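Local atomic coordinates of multicopper oxidase (Pseudomonas thermotolerans, PDB entry 6VOW), a protein that probably oxidises phenolic and related substrates at one copper site and reduces dioxygen to water at a trinuclear copper cluster, as laccases do. Residues V69-R74 against F133-H138; H96-P101 against G151-E156. All blocks are in the same frame, centred on the assembly; numbering follows the deposited sequence.

Interaction 1: V69-R74 against F133-H138; sequences VELRCR and FWYHPH. With C2O (Cu-O-Cu linkage), chain B.
A single tyrosine hydroxyl makes the one hydrogen bond between these two segments, reaching past an intervening strand. Y135 OH donates to V69 O at 2.8 Å; the C=O...O angle of 136°, with the donor in the carbonyl plane, puts the hydroxyl on a lone pair. The acceptor lies near the plane of the phenol ring, at its edge. CG of Y135 stands between the backbone N and the carbonyl carbon (chi1 65°), which sends the ring across toward 69-74. The side chains of L71 and Y135 cross at about a right angle, with L71 CD1 4.2 Å from Y135 CE2. Strand 151-156 lies between 71-74 and 131-136 in this cupredoxin-type sheet, hence the 8.6 Å between L71 CA and W134 CA. On 133-138 the alternation of strand side chains turns H136 away from Y135, and its NE2 binds one copper of the Cu-O-Cu linkage at 2.0 Å. H136 ND1 donates to P137 O at 2.6 Å, 9° out of the imidazole plane, which, with the copper on NE2, holds the ring's rotation. H138 NE2 holds the other copper at 2.2 Å. With ND1 engaged as a donor, H136 presents NE2 as the metal-binding nitrogen, and the carbonyl probably strengthens its electron donation to copper.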
ATOM      1  N   VAL A  69     -11.588   7.780   4.282  0.50 42.94           N
ATOM      2  CA  VAL A  69     -12.386   7.988   3.102  0.50 44.38           C
ATOM      3  C   VAL A  69     -11.639   7.609   1.804  0.50 42.02           C
ATOM      4  O   VAL A  69     -10.384   7.721   1.714  0.50 36.80           O
ATOM      5  CB  VAL A  69     -12.734   9.470   3.026  0.50 45.49           C
ATOM      6  CG1 VAL A  69     -11.707  10.146   2.137  0.50 38.94           C
ATOM      7  CG2 VAL A  69     -14.150   9.652   2.532  0.50 49.32           C
ATOM      8  N   GLU A  70     -12.397   7.131   0.812  1.00 38.44           N
ATOM      9  CA  GLU A  70     -11.789   6.795  -0.492  1.00 50.27           C
ATOM     10  C   GLU A  70     -11.484   8.083  -1.324  1.00 40.30           C
ATOM     11  O   GLU A  70     -12.299   8.863  -1.533  1.00 48.75           O
ATOM     12  CB  GLU A  70     -12.534   5.705  -1.323  1.00 45.37           C
ATOM     13  CG  GLU A  70     -11.589   5.206  -2.470  1.00 47.25           C
ATOM     14  CD  GLU A  70     -12.059   3.967  -3.271  1.00 54.28           C
ATOM     15  OE1 GLU A  70     -12.341   4.176  -4.454  1.00 52.62           O
ATOM     16  OE2 GLU A  70     -12.086   2.794  -2.799  1.00 51.28           O
ATOM     17  N   LEU A  71     -10.250   8.334  -1.654  1.00 36.31           N
ATOM     18  CA  LEU A  71      -9.975   9.417  -2.606  1.00 40.30           C
ATOM     19  C   LEU A  71      -9.979   8.892  -4.053  1.00 43.50           C
ATOM     20  O   LEU A  71      -9.344   7.815  -4.369  1.00 38.29           O
ATOM     21  CB  LEU A  71      -8.681  10.114  -2.281  1.00 39.98           C
ATOM     22  CG  LEU A  71      -8.701  11.343  -1.382  1.00 46.27           C
ATOM     23  CD1 LEU A  71      -9.381  11.179  -0.121  1.00 46.68           C
ATOM     24  CD2 LEU A  71      -7.288  11.738  -1.047  1.00 57.39           C
ATOM     25  N   ARG A  72     -10.698   9.585  -4.938  1.00 40.99           N
ATOM     26  CA  ARG A  72     -10.622   9.171  -6.393  1.00 47.78           C
ATOM     27  C   ARG A  72     -10.054  10.269  -7.232  1.00 41.80           C
ATOM     28  O   ARG A  72     -10.389  11.455  -6.988  1.00 40.88           O
ATOM     29  CB  ARG A  72     -11.962   8.928  -7.042  1.00 55.81           C
ATOM     30  CG  ARG A  72     -12.910   8.062  -6.337  1.00 62.34           C
ATOM     31  CD  ARG A  72     -12.542   6.636  -6.476  1.00 61.19           C
ATOM     32  NE  ARG A  72     -12.902   6.074  -7.758  1.00 60.01           N
ATOM     33  CZ  ARG A  72     -13.278   4.805  -7.940  1.00 63.18           C
ATOM     34  NH1 ARG A  72     -13.382   3.899  -6.954  1.00 51.18           N
ATOM     35  NH2 ARG A  72     -13.545   4.451  -9.145  1.00 61.14           N
ATOM     36  N   CYS A  73      -9.199   9.868  -8.182  1.00 39.54           N
ATOM     37  CA  CYS A  73      -8.759  10.739  -9.233  1.00 36.60           C
ATOM     38  C   CYS A  73      -8.852   9.981 -10.556  1.00 34.70           C
ATOM     39  O   CYS A  73      -9.386   8.850 -10.627  1.00 33.50           O
ATOM     40  CB  CYS A  73      -7.331  11.227  -8.997  1.00 41.83           C
ATOM     41  SG  CYS A  73      -6.836  12.799  -9.929  1.00 51.30           S
ATOM     42  N   ARG A  74      -8.415  10.610 -11.641  1.00 29.19           N
ATOM     43  CA  ARG A  74      -8.532  10.007 -12.974  1.00 34.91           C
ATOM     44  C   ARG A  74      -7.205  10.233 -13.497  1.00 33.83           C
ATOM     45  O   ARG A  74      -6.611  11.271 -13.151  1.00 40.16           O
ATOM     46  CB  ARG A  74      -9.615  10.767 -13.783  1.00 52.72           C
ATOM     47  CG  ARG A  74      -9.585  10.677 -15.304  1.00 62.05           C
ATOM     48  CD  ARG A  74     -10.627   9.716 -15.799  1.00 72.37           C
ATOM     49  NE  ARG A  74     -11.926  10.024 -15.210  1.00 76.19           N
ATOM     50  CZ  ARG A  74     -12.939   9.163 -15.114  1.00 84.77           C
ATOM     51  NH1 ARG A  74     -12.824   7.905 -15.546  1.00 89.97           N
ATOM     52  NH2 ARG A  74     -14.081   9.546 -14.560  1.00 93.28           N
ATOM     53  N   PHE A 133      -3.895   2.947  -5.053  1.00 33.21           N
ATOM     54  CA  PHE A 133      -2.770   3.479  -4.285  1.00 38.28           C
ATOM     55  C   PHE A 133      -3.373   3.624  -2.934  1.00 36.16           C
ATOM     56  O   PHE A 133      -4.562   3.229  -2.691  1.00 34.79           O
ATOM     57  CB  PHE A 133      -2.246   4.806  -4.923  1.00 34.96           C
ATOM     58  CG  PHE A 133      -1.745   4.590  -6.260  1.00 32.91           C
ATOM     59  CD1 PHE A 133      -0.553   4.020  -6.455  1.00 29.36           C
ATOM     60  CD2 PHE A 133      -2.600   4.752  -7.342  1.00 36.92           C
ATOM     61  CE1 PHE A 133      -0.114   3.713  -7.728  1.00 32.85           C
ATOM     62  CE2 PHE A 133      -2.221   4.411  -8.601  1.00 34.61           C
ATOM     63  CZ  PHE A 133      -0.945   3.916  -8.807  1.00 35.42           C
ATOM     64  N   TRP A 134      -2.593   4.181  -2.043  1.00 35.23           N
ATOM     65  CA  TRP A 134      -3.187   4.566  -0.726  1.00 38.68           C
ATOM     66  C   TRP A 134      -2.399   5.686  -0.136  1.00 33.83           C
ATOM     67  O   TRP A 134      -1.336   6.088  -0.658  1.00 35.77           O
ATOM     68  CB  TRP A 134      -3.277   3.364   0.273  1.00 36.86           C
ATOM     69  CG  TRP A 134      -2.021   2.689   0.641  1.00 37.22           C
ATOM     70  CD1 TRP A 134      -1.117   2.124  -0.172  1.00 32.96           C
ATOM     71  CD2 TRP A 134      -1.543   2.529   1.961  1.00 30.65           C
ATOM     72  NE1 TRP A 134      -0.108   1.612   0.568  1.00 39.93           N
ATOM     73  CE2 TRP A 134      -0.379   1.820   1.892  1.00 33.92           C
ATOM     74  CE3 TRP A 134      -2.045   2.875   3.200  1.00 35.71           C
ATOM     75  CZ2 TRP A 134       0.358   1.518   3.008  1.00 34.57           C
ATOM     76  CZ3 TRP A 134      -1.357   2.531   4.311  1.00 35.27           C
ATOM     77  CH2 TRP A 134      -0.180   1.817   4.221  1.00 35.97           C
ATOM     78  N   TYR A 135      -2.878   6.141   0.986  1.00 34.12           N
ATOM     79  CA  TYR A 135      -2.284   7.271   1.662  1.00 40.97           C
ATOM     80  C   TYR A 135      -2.278   7.059   3.165  1.00 36.37           C
ATOM     81  O   TYR A 135      -3.211   6.488   3.760  1.00 39.92           O
ATOM     82  CB  TYR A 135      -3.079   8.538   1.269  1.00 37.24           C
ATOM     83  CG  TYR A 135      -4.518   8.578   1.728  1.00 36.23           C
ATOM     84  CD1 TYR A 135      -4.838   9.216   2.898  1.00 40.56           C
ATOM     85  CD2 TYR A 135      -5.553   8.057   0.964  1.00 29.47           C
ATOM     86  CE1 TYR A 135      -6.130   9.299   3.365  1.00 31.02           C
ATOM     87  CE2 TYR A 135      -6.877   8.164   1.416  1.00 37.28           C
ATOM     88  CZ  TYR A 135      -7.126   8.798   2.644  1.00 39.23           C
ATOM     89  OH  TYR A 135      -8.356   8.921   3.196  1.00 42.92           O
ATOM     90  N   HIS A 136      -1.269   7.626   3.775  1.00 38.00           N
ATOM     91  CA  HIS A 136      -1.094   7.465   5.198  1.00 43.12           C
ATOM     92  C   HIS A 136      -0.021   8.414   5.648  1.00 37.36           C
ATOM     93  O   HIS A 136       0.638   8.983   4.834  1.00 31.60           O
ATOM     94  CB  HIS A 136      -0.658   6.019   5.507  1.00 39.79           C
ATOM     95  CG  HIS A 136       0.607   5.629   4.834  1.00 39.01           C
ATOM     96  ND1 HIS A 136       1.853   6.012   5.278  1.00 38.23           N
ATOM     97  CD2 HIS A 136       0.809   4.892   3.723  1.00 40.08           C
ATOM     98  CE1 HIS A 136       2.779   5.513   4.468  1.00 38.27           C
ATOM     99  NE2 HIS A 136       2.164   4.807   3.524  1.00 37.64           N
ATOM    100  N   PRO A 137       0.126   8.601   6.957  1.00 37.06           N
ATOM    101  CA  PRO A 137       1.160   9.517   7.434  1.00 37.77           C
ATOM    102  C   PRO A 137       2.464   8.950   7.256  1.00 35.98           C
ATOM    103  O   PRO A 137       2.586   7.747   7.034  1.00 37.20           O
ATOM    104  CB  PRO A 137       0.867   9.652   8.936  1.00 36.75           C
ATOM    105  CG  PRO A 137      -0.580   9.377   9.010  1.00 40.77           C
ATOM    106  CD  PRO A 137      -0.849   8.321   8.012  1.00 42.45           C
ATOM    107  N   HIS A 138       3.447   9.828   7.333  1.00 37.86           N
ATOM    108  CA  HIS A 138       4.822   9.412   7.409  1.00 38.94           C
ATOM    109  C   HIS A 138       5.537  10.035   8.614  1.00 43.49           C
ATOM    110  O   HIS A 138       6.694  10.346   8.546  1.00 47.36           O
ATOM    111  CB  HIS A 138       5.504   9.785   6.138  1.00 43.06           C
ATOM    112  CG  HIS A 138       6.359   8.710   5.648  1.00 42.11           C
ATOM    113  ND1 HIS A 138       7.593   8.469   6.198  1.00 56.93           N
ATOM    114  CD2 HIS A 138       6.117   7.719   4.770  1.00 40.89           C
ATOM    115  CE1 HIS A 138       8.123   7.412   5.618  1.00 53.33           C
ATOM    116  NE2 HIS A 138       7.257   6.962   4.740  1.00 55.20           N
TER
HETATM  117 CU2  C2O B 501       3.181   3.547   2.337  1.00 46.92          CU
HETATM  118 CU3  C2O B 501       7.303   5.403   3.182  1.00 49.24          CU
HETATM  119  O1  C2O B 501       5.315   4.339   2.716  1.00 42.25           O

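Interaction 2: H96-P101 against G151-E156; sequences HGIRLP and GPLVVE. With C2O (Cu-O-Cu linkage), chain B.
I98 carries the contact between the loop 96-101 and strand 151-156, two residues beyond a copper ligand. That ligand, H96, starts the segment: its ND1 binds one copper of the Cu-O-Cu linkage at 2.1 Å. Its other ring nitrogen, NE2, is hydrogen-bonded to D413, so the imidazole is held at both nitrogens. G97 follows with a positive phi of 107°, a conformation suited to glycine, and the chain turns out of strand 94-96. At I98 the side chain then heads for strand 151-156. Its CG1 lies 4.0 Å from L153 CD2, the two side chains crossing at about a right angle, and I98 CD1 reaches on to V155 CG2 at 4.4 Å. L153 and V155, two apart on the strand, both point toward the loop, as the alternation of a beta strand places them; these are the inward-facing residues of a cupredoxin beta sandwich. F133 and F125, from strands 131-136 and 120-126, also pack on I98, so the isoleucine joins both sheets of the sandwich in its apolar interior. Further along, R99 forms a salt bridge with D129. L100 packs on F125, while its carbonyl oxygen accepts a hydrogen bond from N431 ND2.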
ATOM      1  N   HIS A  96       1.056   6.863  -1.179  1.00 38.42           N
ATOM      2  CA  HIS A  96       1.812   5.595  -1.378  1.00 37.93           C
ATOM      3  C   HIS A  96       1.600   5.130  -2.786  1.00 32.84           C
ATOM      4  O   HIS A  96       0.496   4.733  -3.150  1.00 42.63           O
ATOM      5  CB  HIS A  96       1.373   4.483  -0.367  1.00 34.64           C
ATOM      6  CG  HIS A  96       2.158   3.196  -0.522  1.00 45.93           C
ATOM      7  ND1 HIS A  96       2.942   2.655   0.471  1.00 49.34           N
ATOM      8  CD2 HIS A  96       2.301   2.370  -1.586  1.00 36.78           C
ATOM      9  CE1 HIS A  96       3.486   1.532   0.053  1.00 43.79           C
ATOM     10  NE2 HIS A  96       3.132   1.356  -1.207  1.00 48.48           N
ATOM     11  N   GLY A  97       2.664   5.176  -3.571  1.00 37.27           N
ATOM     12  CA  GLY A  97       2.727   4.616  -4.895  1.00 40.28           C
ATOM     13  C   GLY A  97       2.711   5.686  -6.017  1.00 44.98           C
ATOM     14  O   GLY A  97       3.035   5.407  -7.182  1.00 46.74           O
ATOM     15  N   ILE A  98       2.319   6.896  -5.666  1.00 39.57           N
ATOM     16  CA  ILE A  98       2.205   7.955  -6.642  1.00 37.23           C
ATOM     17  C   ILE A  98       3.570   8.492  -6.927  1.00 38.24           C
ATOM     18  O   ILE A  98       4.276   8.868  -6.039  1.00 41.22           O
ATOM     19  CB  ILE A  98       1.308   9.134  -6.167  1.00 36.27           C
ATOM     20  CG1 ILE A  98      -0.123   8.646  -5.807  1.00 33.93           C
ATOM     21  CG2 ILE A  98       1.273  10.233  -7.259  1.00 46.87           C
ATOM     22  CD1 ILE A  98      -0.747   7.931  -6.913  1.00 41.97           C
ATOM     23  N   ARG A  99       3.931   8.547  -8.196  1.00 42.42           N
ATOM     24  CA  ARG A  99       5.121   9.268  -8.642  1.00 50.00           C
ATOM     25  C   ARG A  99       4.735  10.759  -8.755  1.00 49.41           C
ATOM     26  O   ARG A  99       4.179  11.201  -9.698  1.00 57.38           O
ATOM     27  CB  ARG A  99       5.591   8.711  -9.965  1.00 50.65           C
ATOM     28  CG  ARG A  99       5.674   7.197  -9.929  1.00 49.28           C
ATOM     29  CD  ARG A  99       6.177   6.657 -11.244  1.00 60.19           C
ATOM     30  NE  ARG A  99       5.112   6.749 -12.245  1.00 59.78           N
ATOM     31  CZ  ARG A  99       5.255   7.160 -13.492  1.00 75.73           C
ATOM     32  NH1 ARG A  99       6.443   7.563 -13.967  1.00 84.63           N
ATOM     33  NH2 ARG A  99       4.187   7.173 -14.288  1.00 68.58           N
ATOM     34  N   LEU A 100       5.028  11.500  -7.723  1.00 42.00           N
ATOM     35  CA  LEU A 100       4.758  12.908  -7.687  1.00 45.01           C
ATOM     36  C   LEU A 100       6.065  13.600  -7.355  1.00 39.85           C
ATOM     37  O   LEU A 100       7.044  12.951  -7.115  1.00 38.62           O
ATOM     38  CB  LEU A 100       3.737  13.182  -6.621  1.00 46.09           C
ATOM     39  CG  LEU A 100       3.819  12.310  -5.340  1.00 44.40           C
ATOM     40  CD1 LEU A 100       5.129  12.419  -4.509  1.00 50.93           C
ATOM     41  CD2 LEU A 100       2.666  12.754  -4.477  1.00 45.18           C
ATOM     42  N   PRO A 101       6.103  14.938  -7.400  1.00 46.50           N
ATOM     43  CA  PRO A 101       7.329  15.641  -7.044  1.00 49.54           C
ATOM     44  C   PRO A 101       7.614  15.527  -5.583  1.00 38.88           C
ATOM     45  O   PRO A 101       6.657  15.476  -4.753  1.00 44.31           O
ATOM     46  CB  PRO A 101       6.991  17.076  -7.309  1.00 45.42           C
ATOM     47  CG  PRO A 101       6.105  16.968  -8.454  1.00 48.85           C
ATOM     48  CD  PRO A 101       5.190  15.829  -8.095  1.00 40.63           C
ATOM     49  N   GLY A 151      -5.891   5.216   4.260  1.00 33.52           N
ATOM     50  CA  GLY A 151      -7.052   5.244   3.340  1.00 37.13           C
ATOM     51  C   GLY A 151      -6.720   4.759   1.948  1.00 33.70           C
ATOM     52  O   GLY A 151      -5.562   4.801   1.547  1.00 35.86           O
ATOM     53  N   PRO A 152      -7.721   4.343   1.173  1.00 32.75           N
ATOM     54  CA  PRO A 152      -7.521   4.000  -0.236  1.00 39.42           C
ATOM     55  C   PRO A 152      -7.569   5.232  -1.166  1.00 41.71           C
ATOM     56  O   PRO A 152      -8.406   6.144  -0.918  1.00 37.96           O
ATOM     57  CB  PRO A 152      -8.720   3.047  -0.546  1.00 36.51           C
ATOM     58  CG  PRO A 152      -9.725   3.296   0.483  1.00 40.11           C
ATOM     59  CD  PRO A 152      -9.127   4.272   1.517  1.00 43.05           C
ATOM     60  N   LEU A 153      -6.680   5.247  -2.178  1.00 38.57           N
ATOM     61  CA  LEU A 153      -6.700   6.189  -3.346  1.00 38.55           C
ATOM     62  C   LEU A 153      -6.812   5.442  -4.657  1.00 35.52           C
ATOM     63  O   LEU A 153      -5.957   4.621  -4.979  1.00 37.59           O
ATOM     64  CB  LEU A 153      -5.439   7.010  -3.399  1.00 39.98           C
ATOM     65  CG  LEU A 153      -5.171   7.940  -4.560  1.00 44.10           C
ATOM     66  CD1 LEU A 153      -6.336   8.863  -4.745  1.00 50.36           C
ATOM     67  CD2 LEU A 153      -3.880   8.697  -4.352  1.00 45.34           C
ATOM     68  N   VAL A 154      -7.912   5.639  -5.378  1.00 37.90           N
ATOM     69  CA  VAL A 154      -8.102   5.059  -6.729  1.00 34.65           C
ATOM     70  C   VAL A 154      -7.829   6.111  -7.788  1.00 35.76           C
ATOM     71  O   VAL A 154      -8.441   7.179  -7.743  1.00 33.31           O
ATOM     72  CB  VAL A 154      -9.538   4.514  -6.918  1.00 38.73           C
ATOM     73  CG1 VAL A 154      -9.720   3.919  -8.281  1.00 33.40           C
ATOM     74  CG2 VAL A 154      -9.840   3.420  -5.896  1.00 38.58           C
ATOM     75  N   VAL A 155      -6.903   5.832  -8.708  1.00 33.52           N
ATOM     76  CA  VAL A 155      -6.729   6.591  -9.890  1.00 33.16           C
ATOM     77  C   VAL A 155      -7.390   5.811 -11.026  1.00 38.66           C
ATOM     78  O   VAL A 155      -6.909   4.753 -11.405  1.00 31.23           O
ATOM     79  CB  VAL A 155      -5.242   6.917 -10.136  1.00 35.13           C
ATOM     80  CG1 VAL A 155      -5.078   7.790 -11.411  1.00 39.47           C
ATOM     81  CG2 VAL A 155      -4.673   7.683  -8.908  1.00 36.30           C
ATOM     82  N   GLU A 156      -8.576   6.289 -11.470  1.00 38.71           N
ATOM     83  CA  GLU A 156      -9.292   5.704 -12.534  1.00 33.83           C
ATOM     84  C   GLU A 156      -8.450   5.698 -13.844  1.00 37.39           C
ATOM     85  O   GLU A 156      -7.642   6.613 -14.127  1.00 39.72           O
ATOM     86  CB  GLU A 156     -10.644   6.404 -12.696  1.00 40.67           C
ATOM     87  CG  GLU A 156     -11.580   6.097 -11.505  1.00 49.91           C
ATOM     88  CD  GLU A 156     -12.915   6.837 -11.505  1.00 53.62           C
ATOM     89  OE1 GLU A 156     -13.228   7.339 -12.595  1.00 57.02           O
ATOM     90  OE2 GLU A 156     -13.632   6.908 -10.450  1.00 55.03           O
TER
HETATM   91 CU2  C2O B 501       3.181   3.547   2.337  1.00 46.92          CU
HETATM   92 CU3  C2O B 501       7.303   5.403   3.182  1.00 49.24          CU
HETATM   93  O1  C2O B 501       5.315   4.339   2.716  1.00 42.25           O

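From the N terminus the segments come in the order 69-74, 96-101, 133-138, 151-156, so the two contacts cross: interaction 1 closes a loop over 58 intervening residues, and interaction 2 opens inside that loop and closes beyond it, over 49. Three of the segments supply neighbouring strands of one sheet, in the order 71-74, 151-156, 131-136, and strand 94-96, ending at H96, completes it. The contacts touch directly, with F133 N 2.7 Å from L153 O and W134 O 2.6 Å from H96 N, both probable hydrogen bonds. The centres of the two contacts lie about 6 Å apart. H96 and H136, one from each interaction, bind the same copper, which ties this sheet to H440 of the C-terminal region.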